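Local coordinates for ankyrin repeat domain protein (Legionella pneumophila subsp. pneumophila, PDB 6MCA) that is a Legionella effector with ankyrin repeats and a cysteine protease-like domain that interacts with the host protein LARP7 of the 7SK snRNP complex, at residues I294-R299 with L332-M337; C269-H274 with Y360-L365. All blocks are in the same frame, centred on the assembly; numbering follows the deposited sequence.

Contact 1. Residues I294-R299 with L332-M337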
ATOM      1  N   ILE A 294       9.901 -19.967 -11.313  1.00 18.86           N
ATOM      2  CA  ILE A 294       8.650 -20.715 -11.365  1.00 17.79           C
ATOM      3  C   ILE A 294       8.973 -22.199 -11.284  1.00 18.32           C
ATOM      4  O   ILE A 294       9.755 -22.715 -12.093  1.00 23.31           O
ATOM      5  CB  ILE A 294       7.853 -20.399 -12.645  1.00 18.22           C
ATOM      6  CG1 ILE A 294       7.639 -18.890 -12.786  1.00 20.13           C
ATOM      7  CG2 ILE A 294       6.522 -21.140 -12.642  1.00 14.71           C
ATOM      8  CD1 ILE A 294       7.135 -18.470 -14.148  1.00 22.95           C
ATOM      9  N   TYR A 295       8.359 -22.879 -10.321  1.00 19.31           N
ATOM     10  CA  TYR A 295       8.558 -24.290 -10.042  1.00 20.91           C
ATOM     11  C   TYR A 295       7.242 -25.040 -10.197  1.00 21.11           C
ATOM     12  O   TYR A 295       6.156 -24.456 -10.143  1.00 24.29           O
ATOM     13  CB  TYR A 295       9.085 -24.516  -8.615  1.00 19.35           C
ATOM     14  CG  TYR A 295      10.137 -23.539  -8.138  1.00 14.51           C
ATOM     15  CD1 TYR A 295       9.789 -22.264  -7.705  1.00 16.77           C
ATOM     16  CD2 TYR A 295      11.475 -23.904  -8.084  1.00 20.51           C
ATOM     17  CE1 TYR A 295      10.747 -21.374  -7.259  1.00 13.21           C
ATOM     18  CE2 TYR A 295      12.439 -23.022  -7.637  1.00 19.37           C
ATOM     19  CZ  TYR A 295      12.071 -21.759  -7.226  1.00 33.36           C
ATOM     20  OH  TYR A 295      13.030 -20.880  -6.781  1.00 38.00           O
ATOM     21  N   ARG A 296       7.355 -26.355 -10.371  1.00 19.69           N
ATOM     22  CA  ARG A 296       6.207 -27.247 -10.290  1.00 23.38           C
ATOM     23  C   ARG A 296       6.130 -27.830  -8.885  1.00 25.47           C
ATOM     24  O   ARG A 296       7.145 -28.273  -8.335  1.00 24.54           O
ATOM     25  CB  ARG A 296       6.306 -28.370 -11.322  1.00 21.98           C
ATOM     26  CG  ARG A 296       5.121 -29.327 -11.293  1.00 28.59           C
ATOM     27  CD  ARG A 296       5.443 -30.656 -11.962  1.00 33.76           C
ATOM     28  NE  ARG A 296       5.863 -30.487 -13.350  1.00 38.57           N
ATOM     29  CZ  ARG A 296       5.025 -30.324 -14.369  1.00 71.69           C
ATOM     30  NH1 ARG A 296       5.497 -30.179 -15.600  1.00 45.22           N
ATOM     31  NH2 ARG A 296       3.716 -30.304 -14.159  1.00 60.25           N
ATOM     32  N   ILE A 297       4.933 -27.823  -8.308  1.00 27.91           N
ATOM     33  CA  ILE A 297       4.718 -28.374  -6.973  1.00 23.24           C
ATOM     34  C   ILE A 297       4.547 -29.883  -7.111  1.00 28.22           C
ATOM     35  O   ILE A 297       3.506 -30.361  -7.568  1.00 33.79           O
ATOM     36  CB  ILE A 297       3.507 -27.735  -6.288  1.00 22.34           C
ATOM     37  CG1 ILE A 297       3.711 -26.224  -6.147  1.00 24.05           C
ATOM     38  CG2 ILE A 297       3.265 -28.371  -4.929  1.00 22.71           C
ATOM     39  CD1 ILE A 297       2.446 -25.466  -5.807  1.00 21.58           C
ATOM     40  N   THR A 298       5.575 -30.639  -6.724  1.00 16.92           N
ATOM     41  CA  THR A 298       5.548 -32.091  -6.838  1.00 28.83           C
ATOM     42  C   THR A 298       5.044 -32.783  -5.579  1.00 27.03           C
ATOM     43  O   THR A 298       4.718 -33.974  -5.637  1.00 37.81           O
ATOM     44  CB  THR A 298       6.941 -32.629  -7.189  1.00 21.71           C
ATOM     45  OG1 THR A 298       7.839 -32.404  -6.094  1.00 24.00           O
ATOM     46  CG2 THR A 298       7.480 -31.941  -8.437  1.00 15.79           C
ATOM     47  N   ARG A 299       4.965 -32.075  -4.452  1.00 27.09           N
ATOM     48  CA  ARG A 299       4.351 -32.584  -3.227  1.00 30.56           C
ATOM     49  C   ARG A 299       3.217 -31.645  -2.824  1.00 25.31           C
ATOM     50  O   ARG A 299       3.328 -30.913  -1.832  1.00 28.82           O
ATOM     51  CB  ARG A 299       5.373 -32.724  -2.099  1.00 27.19           C
ATOM     52  CG  ARG A 299       6.674 -33.406  -2.504  1.00 30.63           C
ATOM     53  CD  ARG A 299       7.706 -33.351  -1.381  1.00 28.94           C
ATOM     54  NE  ARG A 299       8.768 -34.340  -1.560  1.00 45.07           N
ATOM     55  CZ  ARG A 299       8.657 -35.630  -1.259  1.00 51.48           C
ATOM     56  NH1 ARG A 299       7.526 -36.103  -0.755  1.00 30.93           N
ATOM     57  NH2 ARG A 299       9.679 -36.453  -1.461  1.00 38.90           N
ATOM     58  N   LEU A 332      10.094 -28.223  -8.026  1.00 19.13           N
ATOM     59  CA  LEU A 332      10.940 -28.584  -9.156  1.00 17.67           C
ATOM     60  C   LEU A 332      11.095 -27.385 -10.081  1.00 20.69           C
ATOM     61  O   LEU A 332      10.098 -26.935 -10.662  1.00 21.30           O
ATOM     62  CB  LEU A 332      10.337 -29.757  -9.914  1.00 20.15           C
ATOM     63  CG  LEU A 332      11.004 -30.200 -11.217  1.00 36.24           C
ATOM     64  CD1 LEU A 332      12.488 -30.457 -11.012  1.00 21.48           C
ATOM     65  CD2 LEU A 332      10.313 -31.437 -11.766  1.00 23.91           C
ATOM     66  N   PRO A 333      12.301 -26.839 -10.246  1.00 31.94           N
ATOM     67  CA  PRO A 333      12.478 -25.668 -11.118  1.00 23.34           C
ATOM     68  C   PRO A 333      11.981 -25.938 -12.530  1.00 21.53           C
ATOM     69  O   PRO A 333      12.269 -26.980 -13.123  1.00 30.28           O
ATOM     70  CB  PRO A 333      13.992 -25.430 -11.085  1.00 25.41           C
ATOM     71  CG  PRO A 333      14.432 -26.019  -9.791  1.00 23.86           C
ATOM     72  CD  PRO A 333      13.552 -27.217  -9.569  1.00 32.55           C
ATOM     73  N   PHE A 334      11.227 -24.980 -13.067  1.00 24.39           N
ATOM     74  CA  PHE A 334      10.581 -25.161 -14.359  1.00 17.59           C
ATOM     75  C   PHE A 334      10.888 -24.008 -15.306  1.00 26.15           C
ATOM     76  O   PHE A 334      11.255 -24.231 -16.464  1.00 25.15           O
ATOM     77  CB  PHE A 334       9.069 -25.310 -14.175  1.00 23.08           C
ATOM     78  CG  PHE A 334       8.310 -25.444 -15.464  1.00 27.71           C
ATOM     79  CD1 PHE A 334       8.243 -26.663 -16.118  1.00 26.82           C
ATOM     80  CD2 PHE A 334       7.659 -24.354 -16.018  1.00 26.09           C
ATOM     81  CE1 PHE A 334       7.545 -26.792 -17.305  1.00 30.09           C
ATOM     82  CE2 PHE A 334       6.960 -24.474 -17.204  1.00 31.02           C
ATOM     83  CZ  PHE A 334       6.900 -25.695 -17.848  1.00 28.20           C
ATOM     84  N   ALA A 335      10.741 -22.773 -14.831  1.00 17.34           N
ATOM     85  CA  ALA A 335      10.908 -21.616 -15.698  1.00 21.91           C
ATOM     86  C   ALA A 335      11.404 -20.428 -14.887  1.00 18.15           C
ATOM     87  O   ALA A 335      11.475 -20.466 -13.658  1.00 24.07           O
ATOM     88  CB  ALA A 335       9.602 -21.266 -16.419  1.00 16.54           C
ATOM     89  N   GLN A 336      11.746 -19.358 -15.599  1.00 20.34           N
ATOM     90  CA  GLN A 336      12.165 -18.116 -14.969  1.00 28.11           C
ATOM     91  C   GLN A 336      11.667 -16.958 -15.817  1.00 25.98           C
ATOM     92  O   GLN A 336      11.336 -17.124 -16.993  1.00 21.12           O
ATOM     93  CB  GLN A 336      13.688 -18.050 -14.800  1.00 17.78           C
ATOM     94  CG  GLN A 336      14.460 -18.175 -16.102  1.00 40.36           C
ATOM     95  CD  GLN A 336      15.941 -18.430 -15.887  1.00 62.95           C
ATOM     96  OE1 GLN A 336      16.361 -19.566 -15.664  1.00 49.13           O
ATOM     97  NE2 GLN A 336      16.740 -17.373 -15.958  1.00 38.71           N
ATOM     98  N   MET A 337      11.611 -15.776 -15.206  1.00 24.22           N
ATOM     99  CA  MET A 337      11.156 -14.598 -15.933  1.00 22.69           C
ATOM    100  C   MET A 337      12.184 -13.478 -15.804  1.00 35.21           C
ATOM    101  O   MET A 337      12.645 -13.184 -14.687  1.00 34.14           O
ATOM    102  CB  MET A 337       9.782 -14.129 -15.438  1.00 29.31           C
ATOM    103  CG  MET A 337       8.624 -14.911 -16.046  1.00 40.04           C
ATOM    104  SD  MET A 337       6.996 -14.269 -15.614  1.00 55.84           S
ATOM    105  CE  MET A 337       7.103 -12.599 -16.257  1.00 25.30           C
TER
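Ile294 O takes two hydrogen bonds from the neighbouring strand, one from Phe334 N and one from Ala335 N, each 2.9 Å long. The bond from Ala335 is the straighter, with 166° at its hydrogen, against 143° for the one from Phe334. The side chain of Tyr295 reaches across to Pro333. Tyr295 CB lies 3.3 Å from Leu332 O, the same oxygen that receives a hydrogen bond from Arg296 N. With CG anti to the carbonyl carbon (chi1 -41°), the ring is carried obliquely across the proline: CD2 comes 3.7 Å from Pro333 CA, and farther out CE2 still grazes Pro333 CG at 4.2 Å. The Tyr295 side chain also touches Trp277 and Lys279 of strand 276-280, a buried setting in which a broad, flat side chain can serve two neighbouring strands at once. Two residues set against one, Phe334 and Ala335 against Ile294, make a classic beta bulge in the antiparallel pairing of strands 292-297 and 331-337, the latter an outermost strand of the five-stranded sheet. Proline suits its place because Tyr295 and Pro333 form a non-hydrogen-bonded pair, which asks for no N-H from it toward this partner. Beyond the bulge, Arg296 and Leu332 bond in both directions, Leu332 N reaching Arg296 O at 3.0 Å. On the face shared by Ile294 and Ala335 the small alanine leaves room beside the branched isoleucine, Ala335 CB lying 4.2 Å from Ile294 CB, while Ile294 CD1 reaches on to Met337 CG. Phe371 packs against all three of these side chains. Where strand 292-297 has given way to loop, Thr298 turns its CG2 across Leu332 CB at 3.9 Å, and its OG1 is hydrogen-bonded to Gly330 O.

Contact 2. Residues C269-H274 with Y360-L365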
ATOM      1  N   CYS A 269       7.406 -11.953  -2.719  1.00 23.60           N
ATOM      2  CA  CYS A 269       6.073 -12.409  -3.083  1.00 22.50           C
ATOM      3  C   CYS A 269       6.112 -13.831  -3.619  1.00 21.36           C
ATOM      4  O   CYS A 269       7.060 -14.225  -4.301  1.00 32.40           O
ATOM      5  CB  CYS A 269       5.438 -11.470  -4.110  1.00 38.00           C
ATOM      6  SG  CYS A 269       4.979  -9.863  -3.418  1.00 40.69           S
ATOM      7  N   PHE A 270       5.080 -14.603  -3.299  1.00 21.97           N
ATOM      8  CA  PHE A 270       4.920 -15.944  -3.831  1.00 18.81           C
ATOM      9  C   PHE A 270       3.552 -16.054  -4.482  1.00 29.20           C
ATOM     10  O   PHE A 270       2.579 -15.460  -4.010  1.00 30.34           O
ATOM     11  CB  PHE A 270       5.077 -17.000  -2.734  1.00 21.29           C
ATOM     12  CG  PHE A 270       6.438 -17.017  -2.102  1.00 22.41           C
ATOM     13  CD1 PHE A 270       6.749 -16.149  -1.068  1.00 24.09           C
ATOM     14  CD2 PHE A 270       7.411 -17.896  -2.547  1.00 18.08           C
ATOM     15  CE1 PHE A 270       8.000 -16.165  -0.483  1.00 27.93           C
ATOM     16  CE2 PHE A 270       8.665 -17.917  -1.966  1.00 20.57           C
ATOM     17  CZ  PHE A 270       8.960 -17.050  -0.933  1.00 23.64           C
ATOM     18  N   VAL A 271       3.487 -16.798  -5.578  1.00 25.08           N
ATOM     19  CA  VAL A 271       2.243 -17.000  -6.309  1.00 20.76           C
ATOM     20  C   VAL A 271       2.034 -18.494  -6.501  1.00 24.34           C
ATOM     21  O   VAL A 271       2.916 -19.188  -7.012  1.00 26.48           O
ATOM     22  CB  VAL A 271       2.243 -16.277  -7.670  1.00 25.90           C
ATOM     23  CG1 VAL A 271       0.926 -16.516  -8.388  1.00 21.70           C
ATOM     24  CG2 VAL A 271       2.487 -14.789  -7.487  1.00 20.72           C
ATOM     25  N   ARG A 272       0.873 -18.984  -6.088  1.00 22.41           N
ATOM     26  CA  ARG A 272       0.467 -20.361  -6.325  1.00 22.33           C
ATOM     27  C   ARG A 272      -0.659 -20.360  -7.347  1.00 24.46           C
ATOM     28  O   ARG A 272      -1.642 -19.632  -7.189  1.00 26.16           O
ATOM     29  CB  ARG A 272       0.018 -21.031  -5.023  1.00 22.31           C
ATOM     30  CG  ARG A 272      -0.240 -22.530  -5.128  1.00 24.55           C
ATOM     31  CD  ARG A 272      -1.691 -22.839  -5.485  1.00 24.59           C
ATOM     32  NE  ARG A 272      -1.918 -24.274  -5.616  1.00 30.82           N
ATOM     33  CZ  ARG A 272      -2.493 -25.025  -4.683  1.00 45.66           C
ATOM     34  NH1 ARG A 272      -2.912 -24.475  -3.551  1.00 36.79           N
ATOM     35  NH2 ARG A 272      -2.653 -26.326  -4.885  1.00 45.43           N
ATOM     36  N   TYR A 273      -0.510 -21.158  -8.400  1.00 28.15           N
ATOM     37  CA  TYR A 273      -1.569 -21.339  -9.389  1.00 23.53           C
ATOM     38  C   TYR A 273      -1.595 -22.808  -9.772  1.00 17.78           C
ATOM     39  O   TYR A 273      -0.725 -23.270 -10.518  1.00 25.67           O
ATOM     40  CB  TYR A 273      -1.361 -20.457 -10.618  1.00 23.02           C
ATOM     41  CG  TYR A 273      -2.465 -20.605 -11.642  1.00 32.70           C
ATOM     42  CD1 TYR A 273      -3.728 -20.073 -11.409  1.00 32.55           C
ATOM     43  CD2 TYR A 273      -2.249 -21.283 -12.834  1.00 37.26           C
ATOM     44  CE1 TYR A 273      -4.743 -20.210 -12.336  1.00 30.38           C
ATOM     45  CE2 TYR A 273      -3.260 -21.423 -13.770  1.00 28.13           C
ATOM     46  CZ  TYR A 273      -4.504 -20.885 -13.514  1.00 45.05           C
ATOM     47  OH  TYR A 273      -5.513 -21.021 -14.440  1.00 39.00           O
ATOM     48  N   HIS A 274      -2.591 -23.534  -9.263  1.00 30.38           N
ATOM     49  CA  HIS A 274      -2.702 -24.974  -9.468  1.00 32.60           C
ATOM     50  C   HIS A 274      -1.417 -25.668  -9.031  1.00 31.58           C
ATOM     51  O   HIS A 274      -1.026 -25.571  -7.863  1.00 25.74           O
ATOM     52  CB  HIS A 274      -3.036 -25.284 -10.928  1.00 31.29           C
ATOM     53  CG  HIS A 274      -4.338 -24.701 -11.385  1.00 40.61           C
ATOM     54  ND1 HIS A 274      -5.416 -24.536 -10.542  1.00 56.85           N
ATOM     55  CD2 HIS A 274      -4.734 -24.241 -12.595  1.00 49.82           C
ATOM     56  CE1 HIS A 274      -6.420 -24.000 -11.213  1.00 43.66           C
ATOM     57  NE2 HIS A 274      -6.032 -23.811 -12.462  1.00 47.18           N
ATOM     58  N   TYR A 360       0.065 -13.687 -14.574  1.00 22.30           N
ATOM     59  CA  TYR A 360      -0.408 -13.812 -15.949  1.00 20.93           C
ATOM     60  C   TYR A 360       0.293 -14.959 -16.669  1.00 22.55           C
ATOM     61  O   TYR A 360      -0.357 -15.831 -17.264  1.00 32.43           O
ATOM     62  CB  TYR A 360      -0.196 -12.493 -16.695  1.00 28.51           C
ATOM     63  CG  TYR A 360      -0.958 -12.404 -17.996  1.00 37.03           C
ATOM     64  CD1 TYR A 360      -0.483 -13.028 -19.143  1.00 34.27           C
ATOM     65  CD2 TYR A 360      -2.153 -11.701 -18.077  1.00 39.29           C
ATOM     66  CE1 TYR A 360      -1.176 -12.957 -20.332  1.00 44.20           C
ATOM     67  CE2 TYR A 360      -2.852 -11.623 -19.264  1.00 45.82           C
ATOM     68  CZ  TYR A 360      -2.358 -12.253 -20.387  1.00 50.13           C
ATOM     69  OH  TYR A 360      -3.047 -12.184 -21.572  1.00 64.22           O
ATOM     70  N   SER A 361       1.629 -14.976 -16.621  1.00 22.41           N
ATOM     71  CA  SER A 361       2.389 -16.038 -17.274  1.00 27.05           C
ATOM     72  C   SER A 361       2.003 -17.407 -16.733  1.00 20.64           C
ATOM     73  O   SER A 361       1.861 -18.368 -17.498  1.00 30.93           O
ATOM     74  CB  SER A 361       3.888 -15.800 -17.095  1.00 25.58           C
ATOM     75  OG  SER A 361       4.323 -14.683 -17.847  1.00 46.13           O
ATOM     76  N   MET A 362       1.831 -17.517 -15.413  1.00 22.38           N
ATOM     77  CA  MET A 362       1.456 -18.800 -14.828  1.00 24.41           C
ATOM     78  C   MET A 362       0.083 -19.242 -15.312  1.00 31.15           C
ATOM     79  O   MET A 362      -0.162 -20.440 -15.501  1.00 32.86           O
ATOM     80  CB  MET A 362       1.489 -18.713 -13.304  1.00 23.21           C
ATOM     81  CG  MET A 362       2.884 -18.553 -12.736  1.00 21.08           C
ATOM     82  SD  MET A 362       2.861 -18.178 -10.977  1.00 26.69           S
ATOM     83  CE  MET A 362       2.279 -19.733 -10.306  1.00 20.34           C
ATOM     84  N   GLN A 363      -0.831 -18.290 -15.518  1.00 33.03           N
ATOM     85  CA  GLN A 363      -2.113 -18.637 -16.119  1.00 28.34           C
ATOM     86  C   GLN A 363      -1.951 -19.087 -17.564  1.00 35.79           C
ATOM     87  O   GLN A 363      -2.731 -19.919 -18.042  1.00 32.29           O
ATOM     88  CB  GLN A 363      -3.074 -17.455 -16.048  1.00 28.17           C
ATOM     89  CG  GLN A 363      -3.613 -17.177 -14.666  1.00 31.89           C
ATOM     90  CD  GLN A 363      -4.558 -15.998 -14.651  1.00 26.87           C
ATOM     91  OE1 GLN A 363      -5.773 -16.161 -14.771  1.00 37.85           O
ATOM     92  NE2 GLN A 363      -4.005 -14.798 -14.513  1.00 19.30           N
ATOM     93  N   GLU A 364      -0.953 -18.550 -18.272  1.00 48.66           N
ATOM     94  CA  GLU A 364      -0.766 -18.918 -19.674  1.00 46.00           C
ATOM     95  C   GLU A 364      -0.401 -20.390 -19.840  1.00 43.93           C
ATOM     96  O   GLU A 364      -0.653 -20.972 -20.901  1.00 49.35           O
ATOM     97  CB  GLU A 364       0.307 -18.038 -20.314  1.00 45.24           C
ATOM     98  CG  GLU A 364      -0.131 -16.605 -20.573  1.00 58.40           C
ATOM     99  CD  GLU A 364      -0.824 -16.436 -21.912  1.00 87.92           C
ATOM    100  OE1 GLU A 364      -1.675 -17.282 -22.260  1.00 85.78           O
ATOM    101  OE2 GLU A 364      -0.514 -15.453 -22.621  1.00 87.96           O
ATOM    102  N   LEU A 365       0.190 -21.004 -18.820  1.00 39.22           N
ATOM    103  CA  LEU A 365       0.583 -22.409 -18.891  1.00 53.01           C
ATOM    104  C   LEU A 365      -0.621 -23.323 -19.096  1.00 52.34           C
ATOM    105  O   LEU A 365      -0.492 -24.548 -19.100  1.00 70.74           O
ATOM    106  CB  LEU A 365       1.339 -22.819 -17.625  1.00 35.05           C
ATOM    107  CG  LEU A 365       2.662 -22.100 -17.356  1.00 45.69           C
ATOM    108  CD1 LEU A 365       3.178 -22.428 -15.965  1.00 35.60           C
ATOM    109  CD2 LEU A 365       3.691 -22.468 -18.412  1.00 43.65           C
TER
HETATM  110  O   HOH W   1      -6.989 -18.611 -15.369  1.00 49.15           O
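The Tyr273 ring has Gln363 CG over one face, 4.1 Å from its centroid and 18° off the ring normal, a CH-pi contact; His274 CD2 lies over the opposite face, offset toward the rim. Tyr273 CG stands anti to the backbone N, which carries the ring out to the helix, where CD2 approaches Met362 O at 3.5 Å. The amide plane of Gln363 is turned 59° from the ring, and a water joins the two polar ends: it donates to Gln363 OE1 and is hydrogen-bonded to Tyr273 OH. Asn220 ND2 and Tyr217 O bind the two ends of the same amide, fixing its rotation. Strand 266-273 here receives helix 355-364 on one face of the five-stranded sheet, their short axes 9.2 Å apart and inclined by 23°. Methionine, with its flexible thioether, suits the buried interface: Met362 SD lies 3.6 Å from Val271 CG1, and a bend about the CG-SD bond turns CE to 3.7 Å from Tyr273 CB. The compact, branched valine offers an apolar surface to that sulfur. At the strand's end Arg272 NE donates an almost straight bond of 2.7 Å to a lone pair of His274 O.

Both contacts involve the same five-stranded antiparallel sheet, with centres 10 Å apart. Contact 1 joins two adjacent strands at one margin and is partly exposed; backbone hydrogen bonds dominate it, with side chains adding apolar patches. Contact 2 is buried and joins an inner strand to a helix lying on the sheet; no direct hydrogen bond crosses between its segments, and thioether packing, a CH-pi contact and a water do the work. The two meet where Met337 SD packs 3.5 Å from Ser361 OG and where Phe334 CE2 approaches Leu365 CD2. Helix 355-364 thus touches the edge strand of contact 1 as well as the inner strand of contact 2.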